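Local coordinates for BRO1 protein (Saccharomyces cerevisiae, PDB 1ZB1), which helps sort cargo proteins into the intralumenal vesicles of multivesicular bodies and recruits the deubiquitinase DOA4 to endosomes, here represented by its Bro1 domain, at residues C225-F228 and M229-I232; N178-F181 and L182-C186; T249-L252 and H253-S257; L214-A217 and T218-F222. All blocks are in the same frame, centred on the assembly; numbering follows the deposited sequence.

Contact 1: residues C225-F228 and M229-I232; sequences CHDF and MKEI
K230 folds back along the last turn of its helix, where it runs alongside D227 and passes obliquely across H226. Its CB rests near two backbone oxygens, 3.5 Å from H226 O and 3.6 Å from D227 O. From there CG leaves anti to the backbone N (chi1 176°), and a bend at chi3 turns the chain until K230 CE comes within 3.2 Å of H226 NE2. K230 NZ ends in the plane of the imidazole at its edge, 3.5 Å from H226 NE2, while its distance of 4.1 Å from D227 OD1 is beyond a salt bridge. The two charges may still attract weakly. A long, flexible lysine suits this exposed turn, since its chain can pass the NE2/CD2 side of the imidazole and keep the ammonium on the exposed side. The imidazole has a firmer polar partner elsewhere: H226 ND1 is hydrogen-bonded to T249 of helix 242-269.

On another side of the turn, E231 CG sits between its own backbone N and carbonyl carbon (chi1 67°), which brings it to 2.9 Å from F228 O and turns the carboxylate back to the CD1/CE1 side of the F228 ring. E231 OE1 lies 3.2 Å from F228 CE1, with carboxylate and ring planes 57° apart. M229 points into the protein, where its thioether suits a buried place against F181 and I238, and M229 N donates to C225 O (3.1 Å). I232 packs on loop residues A237 and I238. The whole is the C-terminal end of an amphipathic helix in the Bro1 domain, where regular turns give way to loop.

Contact 2: residues N178-F181 and L182-C186; sequences NTRF and LANIC
Four successive i to i+4 backbone hydrogen bonds, from L182, A183, N184 and I185 to N178, T179, R180 and F181, keep this turn regularly alpha-helical, with N to O lengths between 2.9 and 3.0 Å. On the scaffold they provide, F181 and I185 stand one turn apart and meet through a CH-pi contact. I185 CG1 sits over one face of the F181 ring, 4.1 Å from its centroid and 17° off the normal, displaced toward the rim. Beyond it, I185 CD1 continues to F181 CE1 at 3.9 Å. A chi1 of 170° holds the ring out from the helix, and I185, with CG1 beside its backbone N (chi1 -72°), leans back over it. L182 CD1 meets the ring at F181 CD2 (3.9 Å), whereas I185 meets it at CE1 and CZ. A flat aromatic and branched aliphatic chains suit this buried surface, as each offers broad apolar contact.

Chemistry changes at R180 and N184, which are only partly buried. N184 ND2 approaches R180 CG at 4.0 Å, whereas the guanidinium extends toward E160 and E164 in long, weak ion pairs. N178, though buried, has its ND2 satisfied by V172 O.

Helix 176-198 thus lies between neighbours: F181, N184 and I185 touch M229 and C225 of helix 208-230, while T179, R180, L182 and A183 meet S163 or F159 of helix 146-165, and L182 also reaches F127 of helix 118-139.

Contact 3: residues T249-L252 and H253-S257; sequences TCKL and HFYKS
The apolar part of this contact is led by L252, whose CD1 methyl is placed squarely over one face of the H253 imidazole, 3.7 Å from its centroid and only 9° off the normal. In this CH-pi contact between sequence neighbours an uncommon first torsion (chi1 86°), with CG between the backbone N and carbonyl carbon, acts together with chi2 (76°) to bring L252 CD1 over the ring. T249 CG2 adds a methyl 4.0 Å from H253 CD2, and K251 CB lies 4.1 Å from Y255 CD2.

Backbone hydrogen bonds form the second group. F254 N to C250 O (2.8 Å) and Y255 N to K251 O (2.9 Å) are short, K256 N to L252 O is longer, and H253 N to T249 O is weak at 3.4 Å.

The polar tips find partners on other parts of the fold. K251 NZ pairs with E192 in a salt bridge, and Y255 OH bonds to the same carboxylate, a likely reason why a lysine and a tyrosine can be buried here. H253 ND1 is bonded to Q286. Packing of Y255 on T218, K256 on Q286 and C250 on F303 joins helices 208-230, 275-290 and 303-322, consistent with the TPR-like helical arrangement of the family.

Contact 4: residues L214-A217 and T218-F222; sequences LSRA and TCNLF
Two successive alpha-helical turns in the middle of helix 208-230 carry this contact, with a threonine bonded back to the carbonyl four residues earlier. T218 OG1 donates to L214 O at 3.0 Å, and T218 N donates to the same L214 O at 3.1 Å. The two donors come from opposite faces of the carbonyl plane. OG1 lies beside its own backbone N (chi1 -57°), which turns the hydroxyl back toward the preceding turn; threonine suits a buried helix here because the backbone satisfies its polar group and its methyl remains for packing. L214 O also accepts from Q191 NE2 of helix 176-198.

On another flank N220 reaches back to R216. Its amide stands steeply tilted above one face of the guanidinium, the planes 71° apart, with ND2 near the rim. N220 OD1 is 3.5 Å from both NE and NH2 of R216, near enough for a weak electrostatic attraction at most. These polar chains suit a partly exposed strip, whereas the small A217 and C219 occupy buried positions. Backbone bonds from C219, N220 and L221 to S215, R216 and A217 complete the pattern, the last being L221 N to A217 O at 2.9 Å.

Two helices flank these turns: L214, T218 and L221 touch helix 176-198 at L198, Q191 and V195, while S215, R216, T218 and F222 touch helix 242-269. R216 and N220 also contact loop residues, among them A340.

Overall arrangement
All four contacts are turns of three helices that follow one another in the chain. Contacts 1 and 4 share helix 208-230, which packs against helix 176-198 of contact 2 and helix 242-269 of contact 3. Contacts 2, 3 and 4 are largely buried, whereas contact 1, at the helix end, is partly exposed and richest in loosely placed charges. Contacts 3 and 4 lie closest, with centres about 8 Å apart, joined by packing such as K251 on F222. F228 meets F181 between contacts 1 and 2, and a polar bond joins contacts 1 and 3. Contact 2 is chiefly aromatic and aliphatic, contact 3 buries polar tips, and contact 4 is set apart by a threonine hydroxyl bonded to a backbone carbonyl.

Contact 1: residues C225-F228 and M229-I232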
loop_
_atom_site.group_PDB
_atom_site.type_symbol
_atom_site.label_atom_id
_atom_site.label_comp_id
_atom_site.label_asym_id
_atom_site.label_seq_id
_atom_site.Cartn_x
_atom_site.Cartn_y
_atom_site.Cartn_z
ATOM N N CYS A 225 3.782 1.828 11.037
ATOM C CA CYS A 225 3.966 0.415 10.720
ATOM C C CYS A 225 4.807 -0.237 11.813
ATOM O O CYS A 225 4.545 -1.366 12.237
ATOM C CB CYS A 225 4.673 0.263 9.366
ATOM S SG CYS A 225 3.815 1.042 7.956
ATOM N N HIS A 226 5.829 0.489 12.253
ATOM C CA HIS A 226 6.713 0.025 13.311
ATOM C C HIS A 226 5.881 -0.278 14.554
ATOM O O HIS A 226 5.978 -1.361 15.124
ATOM C CB HIS A 226 7.744 1.113 13.640
ATOM C CG HIS A 226 8.611 0.790 14.816
ATOM N ND1 HIS A 226 9.785 0.078 14.705
ATOM C CD2 HIS A 226 8.456 1.057 16.135
ATOM C CE1 HIS A 226 10.319 -0.079 15.903
ATOM N NE2 HIS A 226 9.532 0.508 16.789
ATOM N N ASP A 227 5.066 0.692 14.965
ATOM C CA ASP A 227 4.223 0.545 16.152
ATOM C C ASP A 227 3.286 -0.654 16.087
ATOM O O ASP A 227 3.035 -1.304 17.101
ATOM C CB ASP A 227 3.401 1.819 16.398
ATOM C CG ASP A 227 4.249 2.979 16.897
ATOM O OD1 ASP A 227 5.427 2.756 17.258
ATOM O OD2 ASP A 227 3.733 4.117 16.938
ATOM N N PHE A 228 2.764 -0.950 14.902
ATOM C CA PHE A 228 1.863 -2.086 14.756
ATOM C C PHE A 228 2.591 -3.411 14.942
ATOM O O PHE A 228 2.069 -4.327 15.572
ATOM C CB PHE A 228 1.203 -2.079 13.380
ATOM C CG PHE A 228 0.308 -3.262 13.138
ATOM C CD1 PHE A 228 -0.890 -3.396 13.831
ATOM C CD2 PHE A 228 0.668 -4.249 12.228
ATOM C CE1 PHE A 228 -1.719 -4.495 13.616
ATOM C CE2 PHE A 228 -0.154 -5.353 12.008
ATOM C CZ PHE A 228 -1.350 -5.474 12.703
ATOM N N MET A 229 3.799 -3.502 14.394
ATOM C CA MET A 229 4.597 -4.722 14.475
ATOM C C MET A 229 5.303 -4.877 15.823
ATOM O O MET A 229 5.870 -5.929 16.114
ATOM C CB MET A 229 5.633 -4.732 13.348
ATOM C CG MET A 229 5.048 -4.473 11.968
ATOM S SD MET A 229 6.312 -4.232 10.701
ATOM C CE MET A 229 6.489 -5.905 10.138
ATOM N N LYS A 230 5.272 -3.825 16.635
ATOM C CA LYS A 230 5.909 -3.846 17.950
ATOM C C LYS A 230 5.049 -4.588 18.974
ATOM O O LYS A 230 5.569 -5.286 19.846
ATOM C CB LYS A 230 6.166 -2.420 18.440
ATOM C CG LYS A 230 6.744 -2.349 19.846
ATOM C CD LYS A 230 6.913 -0.910 20.314
ATOM C CE LYS A 230 7.922 -0.160 19.455
ATOM N NZ LYS A 230 8.108 1.247 19.914
ATOM N N GLU A 231 3.733 -4.428 18.861
ATOM C CA GLU A 231 2.800 -5.084 19.773
ATOM C C GLU A 231 2.979 -6.598 19.693
ATOM O O GLU A 231 2.493 -7.342 20.546
ATOM C CB GLU A 231 1.360 -4.707 19.415
ATOM C CG GLU A 231 0.890 -5.256 18.078
ATOM C CD GLU A 231 -0.474 -4.729 17.668
ATOM O OE1 GLU A 231 -1.005 -5.200 16.636
ATOM O OE2 GLU A 231 -1.010 -3.844 18.370
ATOM N N ILE A 232 3.680 -7.045 18.657
ATOM C CA ILE A 232 3.940 -8.463 18.460
ATOM C C ILE A 232 5.448 -8.702 18.346
ATOM O O ILE A 232 6.093 -8.276 17.386
ATOM C CB ILE A 232 3.216 -8.984 17.196
ATOM C CG1 ILE A 232 3.477 -10.477 17.024
ATOM C CG2 ILE A 232 3.667 -8.204 15.967
ATOM C CD1 ILE A 232 2.666 -11.092 15.915
#

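Contact 2: residues N178-F181 and L182-C186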
loop_
_atom_site.group_PDB
_atom_site.type_symbol
_atom_site.label_atom_id
_atom_site.label_comp_id
_atom_site.label_asym_id
_atom_site.label_seq_id
_atom_site.Cartn_x
_atom_site.Cartn_y
_atom_site.Cartn_z
ATOM N N ASN A 178 -5.088 -5.848 9.873
ATOM C CA ASN A 178 -4.088 -6.229 8.886
ATOM C C ASN A 178 -4.206 -5.417 7.598
ATOM O O ASN A 178 -3.198 -5.101 6.972
ATOM C CB ASN A 178 -4.157 -7.731 8.603
ATOM C CG ASN A 178 -3.742 -8.562 9.809
ATOM O OD1 ASN A 178 -2.867 -8.159 10.576
ATOM N ND2 ASN A 178 -4.357 -9.731 9.972
ATOM N N THR A 179 -5.424 -5.063 7.202
ATOM C CA THR A 179 -5.584 -4.249 6.003
ATOM C C THR A 179 -5.170 -2.811 6.325
ATOM O O THR A 179 -4.719 -2.070 5.450
ATOM C CB THR A 179 -7.033 -4.292 5.465
ATOM O OG1 THR A 179 -7.964 -4.200 6.550
ATOM C CG2 THR A 179 -7.259 -5.591 4.680
ATOM N N ARG A 180 -5.307 -2.417 7.589
ATOM C CA ARG A 180 -4.898 -1.074 8.001
ATOM C C ARG A 180 -3.362 -1.008 7.897
ATOM O O ARG A 180 -2.787 -0.010 7.436
ATOM C CB ARG A 180 -5.334 -0.809 9.447
ATOM C CG ARG A 180 -4.925 0.549 10.000
ATOM C CD ARG A 180 -6.094 1.520 9.977
ATOM N NE ARG A 180 -6.145 2.304 8.749
ATOM C CZ ARG A 180 -7.226 2.940 8.310
ATOM N NH1 ARG A 180 -8.362 2.884 8.993
ATOM N NH2 ARG A 180 -7.166 3.646 7.191
ATOM N N PHE A 181 -2.710 -2.083 8.328
ATOM C CA PHE A 181 -1.251 -2.183 8.276
ATOM C C PHE A 181 -0.811 -2.063 6.818
ATOM O O PHE A 181 0.093 -1.295 6.490
ATOM C CB PHE A 181 -0.801 -3.529 8.876
ATOM C CG PHE A 181 0.654 -3.856 8.658
ATOM C CD1 PHE A 181 1.660 -3.041 9.177
ATOM C CD2 PHE A 181 1.021 -4.992 7.935
ATOM C CE1 PHE A 181 3.007 -3.351 8.980
ATOM C CE2 PHE A 181 2.366 -5.312 7.730
ATOM C CZ PHE A 181 3.361 -4.487 8.255
ATOM N N LEU A 182 -1.456 -2.826 5.941
ATOM C CA LEU A 182 -1.119 -2.779 4.523
ATOM C C LEU A 182 -1.321 -1.366 3.951
ATOM O O LEU A 182 -0.523 -0.895 3.130
ATOM C CB LEU A 182 -1.962 -3.807 3.759
ATOM C CG LEU A 182 -1.304 -5.136 3.351
ATOM C CD1 LEU A 182 -0.079 -5.426 4.190
ATOM C CD2 LEU A 182 -2.326 -6.262 3.444
ATOM N N ALA A 183 -2.383 -0.694 4.382
ATOM C CA ALA A 183 -2.653 0.670 3.914
ATOM C C ALA A 183 -1.529 1.611 4.364
ATOM O O ALA A 183 -1.072 2.458 3.594
ATOM C CB ALA A 183 -3.990 1.162 4.460
ATOM N N ASN A 184 -1.091 1.456 5.611
ATOM C CA ASN A 184 -0.025 2.290 6.160
ATOM C C ASN A 184 1.311 2.047 5.459
ATOM O O ASN A 184 2.133 2.956 5.344
ATOM C CB ASN A 184 0.112 2.055 7.673
ATOM C CG ASN A 184 -1.033 2.678 8.462
ATOM O OD1 ASN A 184 -1.641 3.650 8.018
ATOM N ND2 ASN A 184 -1.319 2.134 9.638
ATOM N N ILE A 185 1.523 0.821 4.989
ATOM C CA ILE A 185 2.751 0.488 4.266
ATOM C C ILE A 185 2.746 1.225 2.921
ATOM O O ILE A 185 3.746 1.822 2.521
ATOM C CB ILE A 185 2.849 -1.042 3.997
ATOM C CG1 ILE A 185 3.148 -1.796 5.301
ATOM C CG2 ILE A 185 3.921 -1.328 2.949
ATOM C CD1 ILE A 185 4.542 -1.557 5.848
ATOM N N CYS A 186 1.609 1.184 2.231
ATOM C CA CYS A 186 1.475 1.836 0.931
ATOM C C CYS A 186 1.594 3.358 1.027
ATOM O O CYS A 186 2.223 3.992 0.170
ATOM C CB CYS A 186 0.144 1.454 0.274
ATOM S SG CYS A 186 0.002 -0.311 -0.148
#

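Contact 3: residues T249-L252 and H253-S257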
loop_
_atom_site.group_PDB
_atom_site.type_symbol
_atom_site.label_atom_id
_atom_site.label_comp_id
_atom_site.label_asym_id
_atom_site.label_seq_id
_atom_site.Cartn_x
_atom_site.Cartn_y
_atom_site.Cartn_z
ATOM N N THR A 249 11.869 -0.510 10.529
ATOM C CA THR A 249 12.598 0.135 11.614
ATOM C C THR A 249 13.795 0.922 11.079
ATOM O O THR A 249 14.072 2.029 11.532
ATOM C CB THR A 249 13.089 -0.904 12.646
ATOM O OG1 THR A 249 11.955 -1.557 13.232
ATOM C CG2 THR A 249 13.903 -0.226 13.743
ATOM N N CYS A 250 14.497 0.353 10.111
ATOM C CA CYS A 250 15.647 1.027 9.531
ATOM C C CYS A 250 15.195 2.338 8.873
ATOM O O CYS A 250 15.762 3.408 9.129
ATOM C CB CYS A 250 16.315 0.125 8.495
ATOM S SG CYS A 250 17.842 0.800 7.802
ATOM N N LYS A 251 14.160 2.248 8.041
ATOM C CA LYS A 251 13.637 3.419 7.347
ATOM C C LYS A 251 13.186 4.538 8.283
ATOM O O LYS A 251 13.455 5.712 8.019
ATOM C CB LYS A 251 12.484 3.023 6.408
ATOM C CG LYS A 251 12.932 2.250 5.161
ATOM C CD LYS A 251 11.796 2.068 4.149
ATOM C CE LYS A 251 12.301 1.433 2.848
ATOM N NZ LYS A 251 11.214 1.199 1.848
ATOM N N LEU A 252 12.523 4.195 9.382
ATOM C CA LEU A 252 12.066 5.240 10.293
ATOM C C LEU A 252 13.238 6.045 10.859
ATOM O O LEU A 252 13.177 7.273 10.906
ATOM C CB LEU A 252 11.206 4.646 11.413
ATOM C CG LEU A 252 11.774 4.064 12.699
ATOM C CD1 LEU A 252 12.210 5.186 13.637
ATOM C CD2 LEU A 252 10.680 3.233 13.375
ATOM N N HIS A 253 14.306 5.369 11.279
ATOM C CA HIS A 253 15.471 6.082 11.797
ATOM C C HIS A 253 16.209 6.797 10.668
ATOM O O HIS A 253 16.648 7.932 10.828
ATOM C CB HIS A 253 16.443 5.124 12.493
ATOM C CG HIS A 253 15.940 4.592 13.796
ATOM N ND1 HIS A 253 15.656 5.407 14.870
ATOM C CD2 HIS A 253 15.670 3.328 14.198
ATOM C CE1 HIS A 253 15.231 4.668 15.879
ATOM N NE2 HIS A 253 15.231 3.403 15.498
ATOM N N PHE A 254 16.344 6.135 9.523
ATOM C CA PHE A 254 17.052 6.738 8.396
ATOM C C PHE A 254 16.417 8.034 7.898
ATOM O O PHE A 254 17.121 9.003 7.596
ATOM C CB PHE A 254 17.146 5.769 7.222
ATOM C CG PHE A 254 17.880 6.336 6.040
ATOM C CD1 PHE A 254 19.257 6.519 6.087
ATOM C CD2 PHE A 254 17.192 6.720 4.893
ATOM C CE1 PHE A 254 19.942 7.078 5.010
ATOM C CE2 PHE A 254 17.864 7.280 3.809
ATOM C CZ PHE A 254 19.244 7.460 3.868
ATOM N N TYR A 255 15.093 8.057 7.794
ATOM C CA TYR A 255 14.436 9.260 7.318
ATOM C C TYR A 255 14.413 10.350 8.381
ATOM O O TYR A 255 14.409 11.537 8.061
ATOM C CB TYR A 255 13.044 8.912 6.770
ATOM C CG TYR A 255 13.174 8.289 5.394
ATOM C CD1 TYR A 255 13.688 9.031 4.329
ATOM C CD2 TYR A 255 12.881 6.942 5.171
ATOM C CE1 TYR A 255 13.918 8.450 3.082
ATOM C CE2 TYR A 255 13.108 6.353 3.923
ATOM C CZ TYR A 255 13.628 7.112 2.886
ATOM O OH TYR A 255 13.885 6.540 1.658
ATOM N N LYS A 256 14.431 9.952 9.646
ATOM C CA LYS A 256 14.477 10.938 10.718
ATOM C C LYS A 256 15.850 11.616 10.614
ATOM O O LYS A 256 15.976 12.831 10.782
ATOM C CB LYS A 256 14.335 10.260 12.081
ATOM C CG LYS A 256 14.538 11.201 13.250
ATOM C CD LYS A 256 13.273 11.375 14.067
ATOM C CE LYS A 256 12.840 10.070 14.722
ATOM N NZ LYS A 256 11.659 10.285 15.604
ATOM N N SER A 257 16.873 10.818 10.324
ATOM C CA SER A 257 18.236 11.321 10.173
ATOM C C SER A 257 18.326 12.281 8.991
ATOM O O SER A 257 18.900 13.366 9.100
ATOM C CB SER A 257 19.215 10.163 9.946
ATOM O OG SER A 257 20.508 10.647 9.603
#

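Contact 4: residues L214-A217 and T218-F222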
loop_
_atom_site.group_PDB
_atom_site.type_symbol
_atom_site.label_atom_id
_atom_site.label_comp_id
_atom_site.label_asym_id
_atom_site.label_seq_id
_atom_site.Cartn_x
_atom_site.Cartn_y
_atom_site.Cartn_z
ATOM N N LEU A 214 9.379 16.862 4.286
ATOM C CA LEU A 214 8.876 15.666 3.616
ATOM C C LEU A 214 9.511 14.409 4.201
ATOM O O LEU A 214 8.862 13.365 4.302
ATOM C CB LEU A 214 9.167 15.737 2.115
ATOM C CG LEU A 214 8.402 16.814 1.339
ATOM C CD1 LEU A 214 8.961 16.936 -0.061
ATOM C CD2 LEU A 214 6.923 16.463 1.313
ATOM N N SER A 215 10.784 14.517 4.577
ATOM C CA SER A 215 11.504 13.398 5.160
ATOM C C SER A 215 10.934 13.083 6.529
ATOM O O SER A 215 10.807 11.921 6.897
ATOM C CB SER A 215 12.995 13.721 5.287
ATOM O OG SER A 215 13.619 13.729 4.017
ATOM N N ARG A 216 10.583 14.118 7.284
ATOM C CA ARG A 216 10.027 13.898 8.606
ATOM C C ARG A 216 8.717 13.137 8.484
ATOM O O ARG A 216 8.434 12.242 9.280
ATOM C CB ARG A 216 9.784 15.220 9.333
ATOM C CG ARG A 216 9.340 15.019 10.771
ATOM C CD ARG A 216 10.410 14.271 11.564
ATOM N NE ARG A 216 9.883 13.626 12.763
ATOM C CZ ARG A 216 9.304 14.268 13.773
ATOM N NH1 ARG A 216 9.171 15.590 13.739
ATOM N NH2 ARG A 216 8.857 13.586 14.819
ATOM N N ALA A 217 7.922 13.489 7.482
ATOM C CA ALA A 217 6.646 12.819 7.274
ATOM C C ALA A 217 6.869 11.341 6.941
ATOM O O ALA A 217 6.131 10.476 7.416
ATOM C CB ALA A 217 5.860 13.513 6.157
ATOM N N THR A 218 7.889 11.053 6.134
ATOM C CA THR A 218 8.202 9.671 5.760
ATOM C C THR A 218 8.503 8.866 7.022
ATOM O O THR A 218 8.040 7.730 7.186
ATOM C CB THR A 218 9.416 9.608 4.815
ATOM O OG1 THR A 218 9.159 10.412 3.656
ATOM C CG2 THR A 218 9.678 8.169 4.371
ATOM N N CYS A 219 9.272 9.474 7.920
ATOM C CA CYS A 219 9.625 8.846 9.183
ATOM C C CYS A 219 8.364 8.549 9.991
ATOM O O CYS A 219 8.159 7.420 10.434
ATOM C CB CYS A 219 10.552 9.762 9.993
ATOM S SG CYS A 219 10.679 9.301 11.737
ATOM N N ASN A 220 7.515 9.558 10.170
ATOM C CA ASN A 220 6.286 9.375 10.941
ATOM C C ASN A 220 5.406 8.257 10.371
ATOM O O ASN A 220 4.809 7.487 11.118
ATOM C CB ASN A 220 5.482 10.679 11.011
ATOM C CG ASN A 220 6.219 11.792 11.757
ATOM O OD1 ASN A 220 7.058 11.530 12.625
ATOM N ND2 ASN A 220 5.892 13.037 11.431
ATOM N N LEU A 221 5.323 8.177 9.048
ATOM C CA LEU A 221 4.523 7.144 8.402
ATOM C C LEU A 221 5.056 5.736 8.700
ATOM O O LEU A 221 4.289 4.826 9.026
ATOM C CB LEU A 221 4.483 7.393 6.892
ATOM C CG LEU A 221 3.284 8.151 6.302
ATOM C CD1 LEU A 221 2.528 8.916 7.376
ATOM C CD2 LEU A 221 3.778 9.082 5.201
ATOM N N PHE A 222 6.365 5.544 8.585
ATOM C CA PHE A 222 6.925 4.229 8.876
ATOM C C PHE A 222 6.822 3.941 10.377
ATOM O O PHE A 222 6.800 2.786 10.793
ATOM C CB PHE A 222 8.371 4.140 8.376
ATOM C CG PHE A 222 8.474 3.826 6.906
ATOM C CD1 PHE A 222 8.110 2.566 6.426
ATOM C CD2 PHE A 222 8.896 4.794 5.997
ATOM C CE1 PHE A 222 8.165 2.274 5.057
ATOM C CE2 PHE A 222 8.955 4.516 4.630
ATOM C CZ PHE A 222 8.588 3.252 4.158
#